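Local atomic coordinates of malonyl CoA-acyl carrier protein transacylase (PDB entry 3QAT), a protein that probably catalyses the transfer of the malonyl group from malonyl-CoA to acyl carrier protein, a step of fatty acid biosynthesis. Residues V91-A95 and W269-V275; L85-K89 and P230-L234; I235-S239 and L252-Q256. One frame throughout, in Å; residues are numbered along the deposited sequence.

Contact 1: V91-A95 and W269-V275; sequences VKFVA and WISANGV
Phe93 holds CG beside its backbone N (chi1 -54°) and Trp269 holds its own anti to N (chi1 -171°), and with these torsions the edge of the indole meets one face of the phenyl ring. The pair is T-shaped (edge-to-face), with the ring of Phe93 and the six-membered ring of Trp269 centred 5.0 Å apart and their planes at 64°; the nearest atoms, Phe93 CZ and Trp269 CH2, are 3.5 Å apart. Lys92 CG lies over the opposite phenyl face. At the phenyl edge, in plane, sits Asn273 O, 3.6 Å from Phe93 CE2. The same oxygen accepts a 2.9 Å hydrogen bond from Lys92 NZ, whose chain slides past Val275 (Lys92 CD to Val275 CG2, 3.9 Å) and bends only at its last torsion. Asn273 folds back so that ND2 gives Trp269 O a nearly straight 2.8 Å bond and lies over an indole face. Deeper in, Ala95 CB meets Ile270 CD1 at 4.3 Å. Strand 93-96, at the margin of the parallel sheet, is joined to the last turn of helix 263-272 and the turn into strand 275-281. One carbonyl oxygen serves both an ammonium group and an aromatic edge, and the nearby helix C-terminus would probably favour that positive charge.

Contact 2: L85-K89 and P230-L234; sequences LNVEK and PIVPL
The peptide group linking Val87 to Glu88 receives two methyls over the same face: Ile231 CD1, 3.5 Å from Glu88 N, and Val232 CG1, 3.7 Å from Glu88 CA. Over a face of the Glu88 carboxylate, a second flat group, lies a water that donates firmly to Ile231 O at 2.7 Å and, in keeping with that position, weakly to Glu88 OE2 at 3.3 Å. Ile231 sets CG1 between its backbone N and carbonyl carbon (chi1 64°) and continues extended, which carries CD1 into the angle between Val87 and Glu88. There CD1 lies 3.7 Å from Val87 CG1, the two side chains crossing at about a right angle, and 3.6 Å from Glu88 CB. Val87 CG1 also faces Val232 CG2, more loosely, at 4.4 Å. No direct hydrogen bond crosses the contact, so the grip is apolar at its centre and water-mediated at its exposed side. Asn86 caps the helix from within its own segment: its OD1 takes Lys89 N at 3.0 Å, the donor standing above the carbonyl plane. Val87 is backed on Glu81 of helix 62-82, while Ile231 is tied through its backbone to Ala108. An asparagine N-cap opening a short helix is a standard helix-start motif; here helix 87-90 leads directly toward strand 93-96 of the parallel sheet in the acyl transferase domain, with the loop before strand 234-235 laid across its first turn.

Contact 3: I235-S239 and L252-Q256; sequences IANVS and LLVQQ
Asn237 and Gln256 meet obliquely, their amide planes 43° apart. Gln256 NE2 donates to Asn237 OD1 at 2.9 Å along a lone pair in the carbonyl plane, although the N-H...O angle of 143° leaves the bond bent. Gln256 carries CG anti to its backbone N (chi1 -162°), against Asn237 CB at 3.8 Å; the bend at chi2 then turns NE2 to OD1. Asn237 OD1 also accepts from Ser98 N, and its ND2 donates to Gly96 O, so the amide is held from several directions. Gly96 and Ser98 belong to a GxSxG sequence consistent with the nucleophile elbow of this acyltransferase family; Gln256 NE2 has a weak bond to Ser98 OG, its OE1 accepts from Arg123, and its backbone O is bonded to His207 ND1. Beside this polar pair, Val238 is wedged against the helix. Its CG2 presses on Gln256 CA at 3.5 Å; its CG1 crosses Leu252 obliquely, 4.0 Å from CD2, and stands across Gln255, in packing contact with OE1 at 3.6 Å; Gln255 NE2 is hydrogen-bonded to Ser251 OG. The other Leu252 methyl, CD1, touches Ala236 CB at 4.0 Å. Between backbones, a water accepts from Val238 N at 3.2 Å and donates weakly to Leu252 O at 3.3 Å.

How the contacts relate
From the N terminus, residues 85-89 open contact 2 and 91-95 open contact 1, helix 87-90 running on into strand 93-96. Contact 2 closes at 230-234, before contact 1 has closed, so these two cross. Contact 3 begins at once with 235-239 and closes at 252-256; it follows contact 2 in series and is nested within contact 1, which closes last at 269-275. Strand 93-96 is where they meet, the continuous run 230-239 lying along it: Val94 N probably bonds Pro233 O and Val94 O probably bonds Ile235 N, while Ile235 CD1 packs against both aromatic rings of contact 1. Run 230-239 is thereby held to the parallel sheet's margin and to helices 87-90 and 246-258, and that margin to helix 263-272.

Contact 1: V91-A95 and W269-V275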
loop_
_atom_site.group_PDB
_atom_site.type_symbol
_atom_site.label_atom_id
_atom_site.label_comp_id
_atom_site.label_asym_id
_atom_site.label_seq_id
_atom_site.Cartn_x
_atom_site.Cartn_y
_atom_site.Cartn_z
ATOM N N VAL A 91 14.673 -11.790 -6.071
ATOM C CA VAL A 91 13.628 -10.796 -6.332
ATOM C C VAL A 91 14.231 -9.597 -7.052
ATOM O O VAL A 91 15.181 -8.983 -6.548
ATOM C CB VAL A 91 12.946 -10.354 -5.011
ATOM C CG1 VAL A 91 11.852 -9.319 -5.286
ATOM C CG2 VAL A 91 12.366 -11.562 -4.279
ATOM N N LYS A 92 13.708 -9.285 -8.236
ATOM C CA LYS A 92 14.239 -8.191 -9.036
ATOM C C LYS A 92 13.887 -6.805 -8.473
ATOM O O LYS A 92 14.752 -5.920 -8.410
ATOM C CB LYS A 92 13.766 -8.320 -10.493
ATOM C CG LYS A 92 14.616 -7.561 -11.481
ATOM C CD LYS A 92 14.324 -8.001 -12.936
ATOM C CE LYS A 92 15.408 -7.548 -13.922
ATOM N NZ LYS A 92 15.187 -6.199 -14.565
ATOM N N PHE A 93 12.612 -6.624 -8.089
ATOM C CA PHE A 93 12.128 -5.341 -7.606
ATOM C C PHE A 93 11.108 -5.553 -6.494
ATOM O O PHE A 93 10.469 -6.607 -6.437
ATOM C CB PHE A 93 11.404 -4.567 -8.712
ATOM C CG PHE A 93 12.217 -4.394 -9.985
ATOM C CD1 PHE A 93 13.367 -3.615 -9.982
ATOM C CD2 PHE A 93 11.807 -5.001 -11.169
ATOM C CE1 PHE A 93 14.123 -3.451 -11.177
ATOM C CE2 PHE A 93 12.541 -4.837 -12.356
ATOM C CZ PHE A 93 13.696 -4.064 -12.344
ATOM N N VAL A 94 10.972 -4.531 -5.649
ATOM C CA VAL A 94 9.843 -4.466 -4.684
ATOM C C VAL A 94 9.007 -3.242 -4.946
ATOM O O VAL A 94 9.506 -2.253 -5.469
ATOM C CB VAL A 94 10.301 -4.525 -3.197
ATOM C CG1 VAL A 94 10.959 -5.879 -2.896
ATOM C CG2 VAL A 94 11.218 -3.346 -2.851
ATOM N N ALA A 95 7.718 -3.318 -4.605
ATOM C CA ALA A 95 6.826 -2.187 -4.709
ATOM C C ALA A 95 5.667 -2.423 -3.753
ATOM O O ALA A 95 5.368 -3.563 -3.419
ATOM C CB ALA A 95 6.286 -2.054 -6.145
ATOM N N TRP A 269 5.246 -1.083 -15.871
ATOM C CA TRP A 269 6.703 -0.966 -15.896
ATOM C C TRP A 269 7.375 -2.283 -15.495
ATOM O O TRP A 269 8.257 -2.798 -16.195
ATOM C CB TRP A 269 7.226 0.191 -15.027
ATOM C CG TRP A 269 8.704 0.388 -15.283
ATOM C CD1 TRP A 269 9.255 1.163 -16.252
ATOM C CD2 TRP A 269 9.794 -0.263 -14.610
ATOM N NE1 TRP A 269 10.632 1.070 -16.210
ATOM C CE2 TRP A 269 10.992 0.199 -15.216
ATOM C CE3 TRP A 269 9.881 -1.179 -13.550
ATOM C CZ2 TRP A 269 12.264 -0.240 -14.817
ATOM C CZ3 TRP A 269 11.155 -1.612 -13.137
ATOM C CH2 TRP A 269 12.332 -1.155 -13.797
ATOM N N ILE A 270 6.972 -2.833 -14.356
ATOM C CA ILE A 270 7.574 -4.086 -13.899
ATOM C C ILE A 270 7.473 -5.196 -14.954
ATOM O O ILE A 270 8.456 -5.891 -15.221
ATOM C CB ILE A 270 6.998 -4.523 -12.521
ATOM C CG1 ILE A 270 7.455 -3.566 -11.412
ATOM C CG2 ILE A 270 7.437 -5.938 -12.165
ATOM C CD1 ILE A 270 6.684 -3.783 -10.074
ATOM N N SER A 271 6.299 -5.340 -15.566
ATOM C CA SER A 271 6.046 -6.396 -16.546
ATOM C C SER A 271 6.882 -6.237 -17.806
ATOM O O SER A 271 7.189 -7.237 -18.464
ATOM C CB SER A 271 4.564 -6.414 -16.933
ATOM O OG SER A 271 3.804 -6.656 -15.760
ATOM N N ALA A 272 7.238 -4.990 -18.123
ATOM C CA ALA A 272 8.034 -4.680 -19.330
ATOM C C ALA A 272 9.538 -4.704 -19.072
ATOM O O ALA A 272 10.336 -4.620 -20.010
ATOM C CB ALA A 272 7.631 -3.328 -19.881
ATOM N N ASN A 273 9.945 -4.805 -17.809
ATOM C CA ASN A 273 11.354 -4.676 -17.482
ATOM C C ASN A 273 11.913 -5.907 -16.782
ATOM O O ASN A 273 12.634 -5.810 -15.787
ATOM C CB ASN A 273 11.646 -3.359 -16.740
ATOM C CG ASN A 273 11.489 -2.135 -17.647
ATOM O OD1 ASN A 273 12.470 -1.672 -18.259
ATOM N ND2 ASN A 273 10.259 -1.650 -17.795
ATOM N N GLY A 274 11.572 -7.066 -17.339
ATOM C CA GLY A 274 12.257 -8.312 -17.018
ATOM C C GLY A 274 11.623 -9.169 -15.943
ATOM O O GLY A 274 12.276 -10.071 -15.409
ATOM N N VAL A 275 10.355 -8.892 -15.639
ATOM C CA VAL A 275 9.591 -9.665 -14.646
ATOM C C VAL A 275 8.331 -10.286 -15.249
ATOM O O VAL A 275 7.545 -9.592 -15.898
ATOM C CB VAL A 275 9.216 -8.770 -13.429
ATOM C CG1 VAL A 275 8.268 -9.492 -12.465
ATOM C CG2 VAL A 275 10.472 -8.303 -12.689
#

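Contact 2: L85-K89 and P230-L234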
loop_
_atom_site.group_PDB
_atom_site.type_symbol
_atom_site.label_atom_id
_atom_site.label_comp_id
_atom_site.label_asym_id
_atom_site.label_seq_id
_atom_site.Cartn_x
_atom_site.Cartn_y
_atom_site.Cartn_z
ATOM N N LEU A 85 14.680 -18.221 1.405
ATOM C CA LEU A 85 14.629 -17.103 0.472
ATOM C C LEU A 85 15.744 -16.104 0.753
ATOM O O LEU A 85 15.899 -15.643 1.882
ATOM C CB LEU A 85 13.267 -16.366 0.530
ATOM C CG LEU A 85 13.162 -15.093 -0.326
ATOM C CD1 LEU A 85 13.165 -15.408 -1.847
ATOM C CD2 LEU A 85 11.933 -14.267 0.107
ATOM N N ASN A 86 16.512 -15.793 -0.288
ATOM C CA ASN A 86 17.417 -14.653 -0.288
ATOM C C ASN A 86 16.812 -13.642 -1.253
ATOM O O ASN A 86 16.814 -13.844 -2.466
ATOM C CB ASN A 86 18.825 -15.072 -0.745
ATOM C CG ASN A 86 19.835 -13.937 -0.671
ATOM O OD1 ASN A 86 19.618 -12.840 -1.200
ATOM N ND2 ASN A 86 20.973 -14.208 -0.033
ATOM N N VAL A 87 16.252 -12.573 -0.688
ATOM C CA VAL A 87 15.560 -11.565 -1.482
ATOM C C VAL A 87 16.476 -10.980 -2.566
ATOM O O VAL A 87 16.073 -10.870 -3.731
ATOM C CB VAL A 87 14.985 -10.440 -0.570
ATOM C CG1 VAL A 87 14.504 -9.260 -1.399
ATOM C CG2 VAL A 87 13.877 -10.978 0.296
ATOM N N GLU A 88 17.707 -10.627 -2.183
ATOM C CA GLU A 88 18.616 -9.941 -3.090
ATOM C C GLU A 88 18.921 -10.824 -4.297
ATOM O O GLU A 88 19.066 -10.343 -5.424
ATOM C CB GLU A 88 19.899 -9.540 -2.349
ATOM C CG GLU A 88 20.929 -8.861 -3.221
ATOM C CD GLU A 88 22.167 -8.433 -2.441
ATOM O OE1 GLU A 88 22.229 -8.670 -1.211
ATOM O OE2 GLU A 88 23.079 -7.857 -3.066
ATOM N N LYS A 89 18.967 -12.132 -4.055
ATOM C CA LYS A 89 19.269 -13.089 -5.109
ATOM C C LYS A 89 18.074 -13.439 -5.990
ATOM O O LYS A 89 18.252 -13.733 -7.179
ATOM C CB LYS A 89 19.883 -14.361 -4.513
ATOM C CG LYS A 89 21.328 -14.186 -4.037
ATOM C CD LYS A 89 21.895 -15.518 -3.553
ATOM C CE LYS A 89 23.426 -15.513 -3.525
ATOM N NZ LYS A 89 23.951 -14.508 -2.552
ATOM N N PRO A 230 17.949 0.128 -0.093
ATOM C CA PRO A 230 17.335 -1.204 -0.183
ATOM C C PRO A 230 18.188 -2.174 -1.005
ATOM O O PRO A 230 18.884 -1.750 -1.944
ATOM C CB PRO A 230 15.999 -0.933 -0.895
ATOM C CG PRO A 230 16.282 0.284 -1.741
ATOM C CD PRO A 230 17.201 1.144 -0.850
ATOM N N ILE A 231 18.132 -3.457 -0.658
ATOM C CA ILE A 231 18.988 -4.469 -1.309
ATOM C C ILE A 231 18.555 -4.792 -2.753
ATOM O O ILE A 231 19.364 -5.287 -3.571
ATOM C CB ILE A 231 19.070 -5.767 -0.479
ATOM C CG1 ILE A 231 17.683 -6.415 -0.393
ATOM C CG2 ILE A 231 19.726 -5.493 0.889
ATOM C CD1 ILE A 231 17.680 -7.832 -0.057
ATOM N N VAL A 232 17.281 -4.522 -3.053
ATOM C CA VAL A 232 16.770 -4.500 -4.439
ATOM C C VAL A 232 15.941 -3.225 -4.576
ATOM O O VAL A 232 15.461 -2.725 -3.564
ATOM C CB VAL A 232 15.974 -5.772 -4.833
ATOM C CG1 VAL A 232 16.795 -7.036 -4.563
ATOM C CG2 VAL A 232 14.636 -5.854 -4.133
ATOM N N PRO A 233 15.797 -2.678 -5.803
ATOM C CA PRO A 233 15.182 -1.361 -5.897
ATOM C C PRO A 233 13.693 -1.356 -5.585
ATOM O O PRO A 233 12.991 -2.340 -5.842
ATOM C CB PRO A 233 15.378 -0.970 -7.373
ATOM C CG PRO A 233 16.502 -1.831 -7.867
ATOM C CD PRO A 233 16.363 -3.115 -7.107
ATOM N N LEU A 234 13.255 -0.220 -5.056
ATOM C CA LEU A 234 11.831 0.040 -4.879
ATOM C C LEU A 234 11.257 0.753 -6.109
ATOM O O LEU A 234 11.780 1.808 -6.522
ATOM C CB LEU A 234 11.678 0.936 -3.654
ATOM C CG LEU A 234 10.233 1.388 -3.374
ATOM C CD1 LEU A 234 9.423 0.274 -2.696
ATOM C CD2 LEU A 234 10.204 2.696 -2.562
HETATM O O HOH W 1 22.012 -4.736 -3.225
#

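Contact 3: I235-S239 and L252-Q256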
loop_
_atom_site.group_PDB
_atom_site.type_symbol
_atom_site.label_atom_id
_atom_site.label_comp_id
_atom_site.label_asym_id
_atom_site.label_seq_id
_atom_site.Cartn_x
_atom_site.Cartn_y
_atom_site.Cartn_z
ATOM N N ILE A 235 10.155 0.236 -6.670
ATOM C CA ILE A 235 9.495 0.978 -7.740
ATOM C C ILE A 235 8.487 1.918 -7.053
ATOM O O ILE A 235 7.395 1.497 -6.672
ATOM C CB ILE A 235 8.770 0.055 -8.749
ATOM C CG1 ILE A 235 9.666 -1.103 -9.192
ATOM C CG2 ILE A 235 8.264 0.891 -9.963
ATOM C CD1 ILE A 235 11.063 -0.687 -9.749
ATOM N N ALA A 236 8.885 3.165 -6.851
ATOM C CA ALA A 236 8.135 4.095 -6.006
ATOM C C ALA A 236 6.815 4.506 -6.619
ATOM O O ALA A 236 6.703 4.703 -7.826
ATOM C CB ALA A 236 8.977 5.344 -5.669
ATOM N N ASN A 237 5.808 4.683 -5.762
ATOM C CA ASN A 237 4.478 5.088 -6.205
ATOM C C ASN A 237 4.469 6.415 -6.984
ATOM O O ASN A 237 3.615 6.604 -7.854
ATOM C CB ASN A 237 3.534 5.306 -4.992
ATOM C CG ASN A 237 3.100 4.040 -4.269
ATOM O OD1 ASN A 237 2.462 4.170 -3.230
ATOM N ND2 ASN A 237 3.339 2.854 -4.820
ATOM N N VAL A 238 5.410 7.326 -6.666
ATOM C CA VAL A 238 5.415 8.681 -7.214
ATOM C C VAL A 238 6.190 8.727 -8.530
ATOM O O VAL A 238 5.810 9.451 -9.454
ATOM C CB VAL A 238 6.022 9.685 -6.175
ATOM C CG1 VAL A 238 6.400 11.043 -6.794
ATOM C CG2 VAL A 238 5.004 9.874 -5.043
ATOM N N SER A 239 7.233 7.914 -8.615
ATOM C CA SER A 239 8.214 8.027 -9.721
ATOM C C SER A 239 8.138 6.903 -10.756
ATOM O O SER A 239 8.517 7.103 -11.924
ATOM C CB SER A 239 9.626 8.101 -9.168
ATOM O OG SER A 239 9.979 6.879 -8.517
ATOM N N LEU A 252 10.574 10.879 -1.737
ATOM C CA LEU A 252 9.454 10.279 -2.464
ATOM C C LEU A 252 8.354 9.740 -1.556
ATOM O O LEU A 252 7.189 9.816 -1.933
ATOM C CB LEU A 252 9.940 9.184 -3.406
ATOM C CG LEU A 252 10.872 9.626 -4.538
ATOM C CD1 LEU A 252 11.506 8.382 -5.130
ATOM C CD2 LEU A 252 10.122 10.422 -5.624
ATOM N N LEU A 253 8.733 9.221 -0.381
ATOM C CA LEU A 253 7.714 8.825 0.632
ATOM C C LEU A 253 6.912 10.041 1.135
ATOM O O LEU A 253 5.686 9.942 1.338
ATOM C CB LEU A 253 8.357 8.090 1.805
ATOM C CG LEU A 253 8.971 6.721 1.497
ATOM C CD1 LEU A 253 9.684 6.234 2.744
ATOM C CD2 LEU A 253 7.884 5.718 1.107
ATOM N N VAL A 254 7.589 11.178 1.319
ATOM C CA VAL A 254 6.900 12.402 1.720
ATOM C C VAL A 254 5.953 12.891 0.606
ATOM O O VAL A 254 4.774 13.230 0.862
ATOM C CB VAL A 254 7.920 13.501 2.132
ATOM C CG1 VAL A 254 7.207 14.827 2.390
ATOM C CG2 VAL A 254 8.706 13.081 3.390
ATOM N N GLN A 255 6.464 12.931 -0.628
ATOM C CA GLN A 255 5.661 13.342 -1.781
ATOM C C GLN A 255 4.446 12.428 -1.987
ATOM O O GLN A 255 3.365 12.881 -2.395
ATOM C CB GLN A 255 6.515 13.314 -3.043
ATOM C CG GLN A 255 7.625 14.353 -3.077
ATOM C CD GLN A 255 8.578 14.116 -4.244
ATOM O OE1 GLN A 255 8.147 13.854 -5.372
ATOM N NE2 GLN A 255 9.873 14.192 -3.976
ATOM N N GLN A 256 4.645 11.144 -1.691
ATOM C CA GLN A 256 3.598 10.134 -1.857
ATOM C C GLN A 256 2.323 10.469 -1.061
ATOM O O GLN A 256 1.195 10.217 -1.519
ATOM C CB GLN A 256 4.179 8.770 -1.448
ATOM C CG GLN A 256 3.396 7.559 -1.940
ATOM C CD GLN A 256 2.240 7.216 -1.056
ATOM O OE1 GLN A 256 2.051 7.804 0.019
ATOM N NE2 GLN A 256 1.428 6.264 -1.514
HETATM O O HOH W 2 6.590 7.087 -3.705
#